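Local coordinates for protein D-alanyl transferase DltD (Enterococcus faecium TX0133A04, PDB 6PFX) that probably takes part in the D-alanylation of lipoteichoic acid in the Gram-positive cell wall, as a membrane-associated transferase of the DltD family with an SGNH-hydrolase-like fold, at residues L24-L34 and Y83-D91; G313-S324 and W386-L396. All coordinates share one frame; numbering follows the deposited sequence.

Interaction 1: residues L24-L34 and Y83-D91; sequences LKGDAIKNYAL and YMMMRSAGD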
# COMPACT_ATOMS: atom_id res chain seq x y z
N LEU A 24 -5.49 5.32 10.51
CA LEU A 24 -5.65 4.29 9.49
C LEU A 24 -6.79 3.33 9.81
O LEU A 24 -7.44 2.82 8.89
CB LEU A 24 -4.33 3.52 9.33
CG LEU A 24 -3.08 4.32 8.97
CD1 LEU A 24 -1.96 3.35 8.59
CD2 LEU A 24 -3.32 5.32 7.87
N LYS A 25 -7.05 3.07 11.10
CA LYS A 25 -8.15 2.21 11.52
C LYS A 25 -9.47 2.96 11.68
O LYS A 25 -10.51 2.32 11.89
CB LYS A 25 -7.84 1.57 12.88
CG LYS A 25 -6.72 0.56 12.86
CD LYS A 25 -6.61 -0.25 14.15
CE LYS A 25 -6.50 0.62 15.39
NZ LYS A 25 -6.30 -0.19 16.63
N GLY A 26 -9.45 4.29 11.63
CA GLY A 26 -10.63 5.08 11.88
C GLY A 26 -11.34 5.52 10.61
O GLY A 26 -11.06 5.05 9.51
N ASP A 27 -12.31 6.43 10.81
CA ASP A 27 -13.10 6.98 9.72
C ASP A 27 -13.10 8.50 9.69
O ASP A 27 -12.97 9.10 8.62
CB ASP A 27 -14.56 6.51 9.83
CG ASP A 27 -14.77 5.09 9.36
OD1 ASP A 27 -13.97 4.59 8.55
OD2 ASP A 27 -15.76 4.47 9.80
N ALA A 28 -13.29 9.15 10.84
CA ALA A 28 -13.62 10.57 10.86
C ALA A 28 -12.55 11.40 10.16
O ALA A 28 -12.86 12.25 9.32
CB ALA A 28 -13.82 11.04 12.30
N ILE A 29 -11.28 11.15 10.47
CA ILE A 29 -10.21 11.97 9.91
C ILE A 29 -9.96 11.62 8.45
O ILE A 29 -10.02 12.48 7.57
CB ILE A 29 -8.92 11.84 10.76
CG1 ILE A 29 -9.15 12.49 12.13
CG2 ILE A 29 -7.76 12.49 10.03
CD1 ILE A 29 -7.98 12.30 13.10
N LYS A 30 -9.69 10.35 8.17
CA LYS A 30 -9.30 9.96 6.82
C LYS A 30 -10.43 10.21 5.82
O LYS A 30 -10.18 10.65 4.69
CB LYS A 30 -8.81 8.51 6.79
CG LYS A 30 -9.89 7.44 6.69
CD LYS A 30 -9.28 6.04 6.80
CE LYS A 30 -10.14 4.98 6.16
NZ LYS A 30 -11.53 5.03 6.69
N ASN A 31 -11.69 9.96 6.21
CA ASN A 31 -12.79 10.11 5.26
C ASN A 31 -13.06 11.59 4.96
O ASN A 31 -13.36 11.95 3.82
CB ASN A 31 -14.06 9.44 5.79
CG ASN A 31 -13.92 7.93 5.92
OD1 ASN A 31 -12.86 7.35 5.63
ND2 ASN A 31 -14.98 7.29 6.36
N TYR A 32 -12.98 12.44 5.98
CA TYR A 32 -13.09 13.87 5.73
C TYR A 32 -11.97 14.33 4.80
O TYR A 32 -12.20 15.05 3.82
CB TYR A 32 -13.03 14.64 7.04
CG TYR A 32 -13.03 16.14 6.82
CD1 TYR A 32 -14.17 16.78 6.39
CD2 TYR A 32 -11.89 16.90 7.03
CE1 TYR A 32 -14.18 18.15 6.18
CE2 TYR A 32 -11.89 18.25 6.83
CZ TYR A 32 -13.04 18.88 6.41
OH TYR A 32 -13.04 20.23 6.21
N ALA A 33 -10.74 13.93 5.11
CA ALA A 33 -9.62 14.37 4.30
C ALA A 33 -9.78 13.91 2.86
O ALA A 33 -9.59 14.70 1.92
CB ALA A 33 -8.31 13.84 4.88
N LEU A 34 -10.13 12.63 2.67
CA LEU A 34 -10.31 12.11 1.32
C LEU A 34 -11.42 12.83 0.57
O LEU A 34 -11.37 12.94 -0.66
CB LEU A 34 -10.57 10.60 1.37
CG LEU A 34 -9.34 9.78 1.79
CD1 LEU A 34 -9.70 8.34 2.09
CD2 LEU A 34 -8.26 9.84 0.72
N TYR A 83 -7.63 -2.54 1.74
CA TYR A 83 -9.01 -2.68 1.30
C TYR A 83 -9.99 -2.17 2.34
O TYR A 83 -10.97 -1.51 2.01
CB TYR A 83 -9.35 -4.15 0.99
CG TYR A 83 -10.81 -4.34 0.62
CD1 TYR A 83 -11.25 -4.05 -0.66
CD2 TYR A 83 -11.74 -4.81 1.54
CE1 TYR A 83 -12.59 -4.23 -1.02
CE2 TYR A 83 -13.08 -4.99 1.18
CZ TYR A 83 -13.49 -4.70 -0.11
OH TYR A 83 -14.82 -4.86 -0.48
N MET A 84 -9.77 -2.52 3.62
CA MET A 84 -10.69 -2.09 4.66
C MET A 84 -10.69 -0.57 4.80
O MET A 84 -11.73 0.04 5.07
CB MET A 84 -10.32 -2.71 6.01
CG MET A 84 -10.35 -4.21 6.04
SD MET A 84 -11.91 -4.87 5.49
CE MET A 84 -13.05 -3.89 6.47
N MET A 85 -9.52 0.05 4.63
CA MET A 85 -9.48 1.51 4.62
C MET A 85 -10.30 2.06 3.46
O MET A 85 -11.11 2.98 3.64
CB MET A 85 -8.03 1.99 4.51
CG MET A 85 -7.16 1.56 5.66
SD MET A 85 -5.48 2.19 5.49
CE MET A 85 -4.59 0.91 6.39
N MET A 86 -10.10 1.52 2.26
CA MET A 86 -10.79 2.03 1.08
C MET A 86 -12.29 1.87 1.21
O MET A 86 -13.06 2.80 0.94
CB MET A 86 -10.32 1.27 -0.16
CG MET A 86 -8.90 1.53 -0.55
SD MET A 86 -8.52 0.53 -2.00
CE MET A 86 -6.79 0.91 -2.14
N ARG A 87 -12.73 0.66 1.59
CA ARG A 87 -14.16 0.35 1.69
C ARG A 87 -14.83 1.22 2.74
O ARG A 87 -15.97 1.67 2.55
CB ARG A 87 -14.33 -1.13 2.02
CG ARG A 87 -15.78 -1.62 2.10
CD ARG A 87 -16.36 -1.79 0.71
NE ARG A 87 -17.77 -2.16 0.71
CZ ARG A 87 -18.27 -3.33 0.30
NH1 ARG A 87 -17.48 -4.30 -0.16
NH2 ARG A 87 -19.59 -3.52 0.35
N SER A 88 -14.17 1.45 3.87
CA SER A 88 -14.77 2.23 4.94
C SER A 88 -14.81 3.72 4.60
O SER A 88 -15.61 4.46 5.18
CB SER A 88 -14.01 2.02 6.26
OG SER A 88 -12.68 2.51 6.19
N ALA A 89 -13.98 4.17 3.67
CA ALA A 89 -14.10 5.53 3.18
C ALA A 89 -15.33 5.71 2.31
O ALA A 89 -15.82 6.84 2.16
CB ALA A 89 -12.83 5.92 2.41
N GLY A 90 -15.84 4.63 1.73
CA GLY A 90 -17.06 4.71 0.94
C GLY A 90 -16.95 5.75 -0.15
O GLY A 90 -15.96 5.81 -0.90
N ASP A 91 -17.99 6.59 -0.24
CA ASP A 91 -18.09 7.55 -1.33
C ASP A 91 -17.01 8.62 -1.29
O ASP A 91 -16.84 9.34 -2.28
CB ASP A 91 -19.45 8.26 -1.31
CG ASP A 91 -20.57 7.38 -1.82
OD1 ASP A 91 -20.27 6.30 -2.37
OD2 ASP A 91 -21.74 7.78 -1.67
O HOH W 1 -17.50 5.27 7.07
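Two helices of the SGNH-like alpha/beta domain cross here, 28-34 over the C-terminal turns of 83-89, with short axis segments 10.0 Å apart at 66°, and a buried lysine, Lys30, reaches from the first to Ser88 on the second. The Lys30 chain leaves CA with CG between the backbone N and the carbonyl carbon (chi1 84°), runs out extended and bends only at its last torsion, which brings NZ to 2.8 Å from Ser88 OG. On its own segment the same ammonium donates to Gly26 O and to Asn31 OD1, and it forms a salt bridge with Asp27 OD1 at 3.1 Å. Four oxygens thus surround one buried charge, which would probably offset the repulsion between the Asp27 carboxylate and nearby Asp128. Just before NZ, Lys30 CE lies against Met85 O.

Asn31 lies against the last turn of 83-89: its OD1 sits 3.3 Å from Ala89 CA, while ND2 makes a weak, bent bond to Ser88 O. A water that donates to Ser88 O at 2.8 Å also lies near Asp27 OD2, a weaker link. Two apolar contacts adjoin the polar cluster: Leu24 CB meets Met85 CE at 3.9 Å, and Leu34 CD1 touches Ala89 CB at 4.0 Å.

Helix 123-132 closes over the polar side, where Gln125 NE2 bonds to Leu24 O and Gly26 O and Ser88 touches Asp128. Helix 9-18 packs on 28-34 through Ile29 and Ala33, and helix 271-284 meets 83-89 at Tyr83 and Met86.

Interaction 2: residues G313-S324 and W386-L396; sequences GFAKKIKFQLNS and WQHQIPDKLQL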
# COMPACT_ATOMS: atom_id res chain seq x y z
N GLY A 313 9.27 -12.42 -12.39
CA GLY A 313 8.07 -13.23 -12.50
C GLY A 313 6.93 -12.72 -11.64
O GLY A 313 5.78 -12.70 -12.08
N PHE A 314 7.25 -12.28 -10.41
CA PHE A 314 6.23 -11.62 -9.61
C PHE A 314 5.63 -10.44 -10.37
O PHE A 314 4.40 -10.27 -10.44
CB PHE A 314 6.77 -11.13 -8.26
CG PHE A 314 5.87 -10.11 -7.63
CD1 PHE A 314 4.71 -10.50 -6.96
CD2 PHE A 314 6.13 -8.77 -7.78
CE1 PHE A 314 3.86 -9.56 -6.43
CE2 PHE A 314 5.26 -7.83 -7.26
CZ PHE A 314 4.11 -8.23 -6.60
N ALA A 315 6.49 -9.60 -10.95
CA ALA A 315 6.00 -8.42 -11.65
C ALA A 315 5.16 -8.81 -12.85
O ALA A 315 4.11 -8.20 -13.10
CB ALA A 315 7.18 -7.56 -12.09
N LYS A 316 5.58 -9.84 -13.60
CA LYS A 316 4.77 -10.32 -14.72
C LYS A 316 3.38 -10.73 -14.25
O LYS A 316 2.38 -10.40 -14.90
CB LYS A 316 5.46 -11.51 -15.39
CG LYS A 316 4.76 -12.04 -16.65
CD LYS A 316 5.53 -13.16 -17.34
CE LYS A 316 5.00 -13.41 -18.73
NZ LYS A 316 4.05 -14.53 -18.78
N LYS A 317 3.31 -11.45 -13.13
CA LYS A 317 2.04 -11.95 -12.63
C LYS A 317 1.14 -10.81 -12.16
O LYS A 317 -0.05 -10.77 -12.48
CB LYS A 317 2.29 -12.95 -11.50
CG LYS A 317 1.02 -13.60 -10.98
CD LYS A 317 1.32 -14.81 -10.10
CE LYS A 317 0.04 -15.35 -9.46
NZ LYS A 317 0.32 -16.65 -8.74
N ILE A 318 1.70 -9.86 -11.40
CA ILE A 318 0.86 -8.76 -10.91
C ILE A 318 0.43 -7.85 -12.04
O ILE A 318 -0.70 -7.35 -12.04
CB ILE A 318 1.53 -8.02 -9.73
CG1 ILE A 318 0.47 -7.42 -8.80
CG2 ILE A 318 2.50 -6.98 -10.21
CD1 ILE A 318 -0.35 -8.47 -8.08
N LYS A 319 1.29 -7.66 -13.05
CA LYS A 319 0.92 -6.85 -14.21
C LYS A 319 -0.14 -7.53 -15.06
O LYS A 319 -1.02 -6.84 -15.59
CB LYS A 319 2.17 -6.45 -15.00
CG LYS A 319 3.04 -5.46 -14.23
CD LYS A 319 4.07 -4.75 -15.10
CE LYS A 319 4.84 -5.69 -15.98
NZ LYS A 319 5.97 -4.95 -16.62
N PHE A 320 -0.12 -8.86 -15.16
CA PHE A 320 -1.22 -9.55 -15.82
C PHE A 320 -2.53 -9.29 -15.08
O PHE A 320 -3.56 -8.99 -15.70
CB PHE A 320 -0.92 -11.05 -15.88
CG PHE A 320 -2.01 -11.85 -16.51
CD1 PHE A 320 -3.05 -12.37 -15.75
CD2 PHE A 320 -2.01 -12.08 -17.88
CE1 PHE A 320 -4.06 -13.11 -16.35
CE2 PHE A 320 -3.01 -12.81 -18.47
CZ PHE A 320 -4.05 -13.31 -17.71
N GLN A 321 -2.51 -9.37 -13.75
CA GLN A 321 -3.74 -9.16 -12.98
C GLN A 321 -4.25 -7.73 -13.18
O GLN A 321 -5.46 -7.50 -13.32
CB GLN A 321 -3.48 -9.43 -11.49
CG GLN A 321 -4.75 -9.37 -10.59
CD GLN A 321 -4.47 -9.93 -9.19
OE1 GLN A 321 -3.39 -10.49 -8.95
NE2 GLN A 321 -5.41 -9.76 -8.27
N LEU A 322 -3.33 -6.77 -13.21
CA LEU A 322 -3.69 -5.37 -13.39
C LEU A 322 -4.18 -5.11 -14.81
O LEU A 322 -5.31 -4.65 -15.02
CB LEU A 322 -2.47 -4.50 -13.03
CG LEU A 322 -2.15 -4.43 -11.53
CD1 LEU A 322 -0.81 -3.79 -11.25
CD2 LEU A 322 -3.23 -3.64 -10.79
N ASN A 323 -3.33 -5.42 -15.80
CA ASN A 323 -3.62 -5.07 -17.19
C ASN A 323 -4.85 -5.81 -17.71
O ASN A 323 -5.64 -5.25 -18.48
CB ASN A 323 -2.42 -5.41 -18.07
CG ASN A 323 -1.23 -4.52 -17.83
OD1 ASN A 323 -1.36 -3.40 -17.33
ND2 ASN A 323 -0.06 -5.00 -18.21
N SER A 324 -5.02 -7.08 -17.33
CA SER A 324 -6.14 -7.84 -17.84
C SER A 324 -7.47 -7.24 -17.42
O SER A 324 -8.50 -7.52 -18.04
CB SER A 324 -6.09 -9.30 -17.37
OG SER A 324 -6.34 -9.41 -15.98
N TRP A 386 -5.50 -18.95 -9.14
CA TRP A 386 -4.72 -17.74 -9.39
C TRP A 386 -3.59 -17.58 -8.38
O TRP A 386 -2.46 -17.25 -8.74
CB TRP A 386 -5.63 -16.50 -9.41
CG TRP A 386 -4.79 -15.27 -9.62
CD1 TRP A 386 -4.57 -14.26 -8.73
CD2 TRP A 386 -4.00 -14.97 -10.77
NE1 TRP A 386 -3.70 -13.34 -9.27
CE2 TRP A 386 -3.34 -13.75 -10.52
CE3 TRP A 386 -3.80 -15.62 -11.99
CZ2 TRP A 386 -2.49 -13.16 -11.45
CZ3 TRP A 386 -2.95 -15.04 -12.91
CH2 TRP A 386 -2.33 -13.80 -12.65
N GLN A 387 -3.89 -17.80 -7.09
CA GLN A 387 -2.86 -17.68 -6.07
C GLN A 387 -1.65 -18.55 -6.38
O GLN A 387 -0.51 -18.15 -6.13
CB GLN A 387 -3.45 -18.03 -4.70
CG GLN A 387 -4.53 -17.07 -4.23
CD GLN A 387 -5.30 -17.60 -3.02
OE1 GLN A 387 -4.75 -18.29 -2.17
NE2 GLN A 387 -6.58 -17.27 -2.95
N HIS A 388 -1.89 -19.73 -6.95
CA HIS A 388 -0.83 -20.70 -7.24
C HIS A 388 -0.32 -20.64 -8.68
O HIS A 388 0.56 -21.42 -9.04
CB HIS A 388 -1.34 -22.12 -6.95
CG HIS A 388 -1.83 -22.33 -5.55
ND1 HIS A 388 -1.31 -21.65 -4.47
CD2 HIS A 388 -2.78 -23.16 -5.06
CE1 HIS A 388 -1.93 -22.04 -3.37
NE2 HIS A 388 -2.82 -22.96 -3.70
N GLN A 389 -0.83 -19.71 -9.49
CA GLN A 389 -0.53 -19.69 -10.92
C GLN A 389 0.93 -19.33 -11.16
O GLN A 389 1.41 -18.31 -10.66
CB GLN A 389 -1.42 -18.63 -11.59
CG GLN A 389 -1.01 -18.25 -13.02
CD GLN A 389 -1.73 -19.06 -14.07
OE1 GLN A 389 -2.95 -19.20 -14.04
NE2 GLN A 389 -0.97 -19.57 -15.03
N ILE A 390 1.61 -20.14 -11.97
CA ILE A 390 2.98 -19.82 -12.39
C ILE A 390 2.92 -18.76 -13.47
O ILE A 390 2.15 -18.92 -14.44
CB ILE A 390 3.68 -21.09 -12.88
CG1 ILE A 390 3.65 -22.16 -11.79
CG2 ILE A 390 5.11 -20.76 -13.29
CD1 ILE A 390 4.31 -23.49 -12.18
N PRO A 391 3.71 -17.68 -13.38
CA PRO A 391 3.55 -16.57 -14.33
C PRO A 391 3.96 -16.88 -15.77
O PRO A 391 3.51 -16.18 -16.68
CB PRO A 391 4.46 -15.47 -13.76
CG PRO A 391 4.72 -15.82 -12.38
CD PRO A 391 4.59 -17.32 -12.25
N ASP A 392 4.81 -17.88 -16.00
CA ASP A 392 5.53 -17.94 -17.27
C ASP A 392 4.63 -18.17 -18.47
O ASP A 392 4.94 -17.71 -19.57
CB ASP A 392 6.58 -19.04 -17.23
CG ASP A 392 7.62 -18.82 -16.16
OD1 ASP A 392 7.24 -18.34 -15.06
OD2 ASP A 392 8.80 -19.15 -16.40
N LYS A 393 3.53 -18.90 -18.31
CA LYS A 393 2.64 -19.15 -19.44
C LYS A 393 1.61 -18.05 -19.66
O LYS A 393 0.88 -18.10 -20.66
CB LYS A 393 1.99 -20.52 -19.29
CG LYS A 393 2.97 -21.64 -19.62
CD LYS A 393 2.48 -23.00 -19.18
CE LYS A 393 2.91 -24.09 -20.16
NZ LYS A 393 2.47 -25.44 -19.72
N LEU A 394 1.56 -17.05 -18.80
CA LEU A 394 0.57 -16.00 -18.96
C LEU A 394 0.87 -15.17 -20.20
O LEU A 394 2.02 -14.82 -20.46
CB LEU A 394 0.57 -15.07 -17.75
CG LEU A 394 0.11 -15.70 -16.45
CD1 LEU A 394 0.29 -14.73 -15.31
CD2 LEU A 394 -1.34 -16.17 -16.54
N GLN A 395 -0.17 -14.85 -20.95
CA GLN A 395 -0.02 -13.98 -22.10
C GLN A 395 -1.27 -13.13 -22.24
O GLN A 395 -2.39 -13.65 -22.13
CB GLN A 395 0.18 -14.81 -23.37
CG GLN A 395 0.64 -14.00 -24.57
CD GLN A 395 1.16 -14.87 -25.69
OE1 GLN A 395 1.02 -16.10 -25.67
NE2 GLN A 395 1.79 -14.24 -26.68
N LEU A 396 -1.09 -11.83 -22.46
CA LEU A 396 -2.19 -10.95 -22.81
C LEU A 396 -2.10 -10.58 -24.28
O LEU A 396 -1.30 -9.72 -24.65
CB LEU A 396 -2.14 -9.68 -21.98
CG LEU A 396 -2.57 -9.79 -20.52
CD1 LEU A 396 -2.54 -8.41 -19.87
CD2 LEU A 396 -3.95 -10.43 -20.40
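The chain from Trp386 to Leu396 runs as the end of a helix and then an irregular tail along one flank of helix 313-323, closest at Lys317 and Pro391, whose CA atoms are 5.1 Å apart. Lys317 stretches out fully, with CG opposite the backbone N (chi1 -176°), and passes over the Trp386 ring, its CE 4.0 Å from the centroid of the six-membered ring in a CH-pi contact. Beyond the indole, NZ gathers the carbonyls of the turn that follows: it donates to Trp386 O nearly in line with the carbonyl, and to Gln389 O at 2.8 Å on a lone pair, with Arg267 O as a further acceptor. At the indole edge, Trp386 NE1 bonds to Gln321 OE1 at 2.9 Å, arriving from above the amide plane, which stands 89° to the ring.

This tail is the C-terminal end of the modelled chain, laid along a helix that flanks the parallel sheet of the alpha/beta fold. Lys316 bends at its tip to hold the tail's next turn, NZ lying 2.7 Å from Pro391 O; it donates to Leu394 O as well. Leu394 CD2 sits squarely over one face of the Phe320 ring, 4.0 Å from its centroid, while Trp386 CH2 approaches Phe320 CD1 obliquely at 3.5 Å. Farther along, Leu396 CD2 meets Phe320 CE2 obliquely at 3.2 Å and its CD1 packs on Asn323 CB; Pro391 CG rests against Gly313 O.

The two contacts lie on opposite sides of the chain's centre, their centres 30 Å apart and their nearest atoms about 10 Å apart without touching. They come in series: interaction 1 closes before interaction 2 opens. Both pack around the same parallel sheet, ordered 68-71, 39-43, 97-101, 288-293, 330-332. Interaction 1 joins the helix leading into strand 39-43 to the one preceding strand 97-101, whereas the helix of interaction 2 precedes 330-332, a strand at one edge of the sheet. Helix 271-284 borders both, packing on helix 79-89 of one and helix 308-323 of the other. Interaction 1 thus ties together two early helices of the fold, and interaction 2 holds the C-terminal tail against a late helix of the same domain.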